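Local coordinates for organic hydroperoxide resistance protein (Elizabethkingia anophelis NUHP1, PDB 6D9N) that probably reduces organic hydroperoxides with a pair of reactive cysteines, protecting the bacterium from peroxide stress, as in other Ohr proteins of the OsmC/Ohr family, at residues A64-A69 with K124-C129. Sequence-based numbering, arbitrary orientation. Where two conformers were deposited one is given.
Sequences ACFDSA and KAHQVC
Phe66 turns one face of its ring to Ala125, whose CB sits 4.2 Å from the ring centroid and 27° off the normal, a CH-pi contact for which a methyl is small enough to lie over the ring where the local helix axes are 8.6 Å apart. Here helix 54-77 meets the C-terminal end of helix 115-128 at 121°, bringing together Cys65 and Cys129, consistent with the two-cysteine peroxidase site of Ohr proteins in the OsmC/Ohr fold. His126 CA and Cys129 CB approach the ring obliquely, and Val86 and Leu143 of neighbouring strands also pack on this side chain. With CG anti to the backbone N (chi1 -163°), Phe66 leaves its helix beside the carbonyl carbon; its CE1 lies 3.7 Å from His126 CA. The imidazole of His126 also meets CE1 obliquely, while its ND1 is satisfied by a hydrogen bond with Ser132 OG.

Cys65 and Cys129 form a disulfide seen for this protein. With both cysteines in two conformers, one SG-SG separation between Cys65 and Cys129 is 2.7 Å, longer than a disulfide and shorter than a van der Waals contact, and is doubtful as a distance. Cys129 is the first residue to leave helical geometry and sits at the N-cap position before helix 130-135, with its CB directed toward the other helix. A thiocyanate lies near Cys65, and Pro54 of the second subunit packs against that cysteine.

One turn on, small Ala69 permits close approach, its CA 5.2 Å from Ala125 CA: Ala69 CB touches Val128 CG1 at 3.6 Å and lies 3.8 Å from Ala125 O, which accepts the hydrogen bond from Cys129 N.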
# COMPACT_ATOMS: atom_id res chain seq x y z
N ALA B 64 -5.82 7.26 1.74
CA ALA B 64 -5.56 8.37 0.83
C ALA B 64 -6.03 8.07 -0.60
O ALA B 64 -6.58 8.96 -1.26
CB ALA B 64 -4.06 8.67 0.85
N CYS B 65 -5.81 6.86 -1.10
CA CYS B 65 -6.28 6.49 -2.43
C CYS B 65 -7.79 6.64 -2.52
O CYS B 65 -8.33 7.22 -3.47
CB CYS B 65 -5.87 5.02 -2.70
SG CYS B 65 -6.36 4.44 -4.36
N PHE B 66 -8.48 6.11 -1.53
CA PHE B 66 -9.93 6.14 -1.59
C PHE B 66 -10.46 7.57 -1.47
O PHE B 66 -11.38 7.96 -2.20
CB PHE B 66 -10.52 5.17 -0.56
CG PHE B 66 -11.96 4.85 -0.82
CD1 PHE B 66 -12.29 3.75 -1.61
CD2 PHE B 66 -12.98 5.66 -0.37
CE1 PHE B 66 -13.59 3.43 -1.87
CE2 PHE B 66 -14.29 5.36 -0.66
CZ PHE B 66 -14.61 4.24 -1.42
N ASP B 67 -9.90 8.36 -0.55
CA ASP B 67 -10.34 9.75 -0.43
C ASP B 67 -10.05 10.54 -1.70
O ASP B 67 -10.89 11.34 -2.14
CB ASP B 67 -9.68 10.44 0.76
CG ASP B 67 -10.42 11.73 1.12
OD1 ASP B 67 -11.62 11.63 1.42
OD2 ASP B 67 -9.81 12.82 1.05
N SER B 68 -8.90 10.30 -2.35
CA SER B 68 -8.59 10.98 -3.60
C SER B 68 -9.59 10.60 -4.69
O SER B 68 -10.13 11.47 -5.40
CB SER B 68 -7.17 10.62 -4.03
OG SER B 68 -6.87 11.26 -5.25
N ALA B 69 -9.89 9.31 -4.82
CA ALA B 69 -10.84 8.84 -5.82
C ALA B 69 -12.23 9.40 -5.54
O ALA B 69 -12.93 9.85 -6.45
CB ALA B 69 -10.88 7.31 -5.81
N LYS B 124 -18.86 4.50 -6.93
CA LYS B 124 -17.97 4.91 -8.02
C LYS B 124 -16.53 5.00 -7.54
O LYS B 124 -15.62 4.58 -8.26
CB LYS B 124 -18.45 6.25 -8.63
CG LYS B 124 -19.69 6.10 -9.49
CD LYS B 124 -20.20 7.42 -10.01
CE LYS B 124 -21.49 7.23 -10.82
NZ LYS B 124 -22.29 8.48 -11.05
N ALA B 125 -16.31 5.59 -6.36
CA ALA B 125 -14.95 5.72 -5.85
C ALA B 125 -14.27 4.37 -5.73
O ALA B 125 -13.07 4.25 -5.98
CB ALA B 125 -14.98 6.42 -4.51
N HIS B 126 -15.03 3.34 -5.34
CA HIS B 126 -14.48 2.00 -5.16
C HIS B 126 -14.07 1.35 -6.47
O HIS B 126 -13.25 0.42 -6.46
CB HIS B 126 -15.50 1.18 -4.35
CG HIS B 126 -15.01 -0.08 -3.71
ND1 HIS B 126 -13.77 -0.23 -3.10
CD2 HIS B 126 -15.70 -1.23 -3.46
CE1 HIS B 126 -13.72 -1.43 -2.54
NE2 HIS B 126 -14.87 -2.06 -2.76
N GLN B 127 -14.58 1.83 -7.61
CA GLN B 127 -14.11 1.40 -8.91
C GLN B 127 -12.95 2.25 -9.42
O GLN B 127 -12.21 1.78 -10.29
CB GLN B 127 -15.27 1.40 -9.92
CG GLN B 127 -16.39 0.42 -9.54
CD GLN B 127 -15.91 -1.08 -9.44
OE1 GLN B 127 -15.16 -1.61 -10.32
NE2 GLN B 127 -16.30 -1.74 -8.35
N VAL B 128 -12.79 3.47 -8.92
CA VAL B 128 -11.73 4.36 -9.40
C VAL B 128 -10.41 4.07 -8.70
O VAL B 128 -9.36 4.01 -9.34
CB VAL B 128 -12.18 5.82 -9.20
CG1 VAL B 128 -11.02 6.81 -9.42
CG2 VAL B 128 -13.34 6.14 -10.12
N CYS B 129 -10.46 3.90 -7.38
CA CYS B 129 -9.29 3.72 -6.51
C CYS B 129 -8.43 2.53 -6.93
O CYS B 129 -8.90 1.37 -6.88
CB CYS B 129 -9.84 3.50 -5.09
SG CYS B 129 -8.66 3.08 -3.83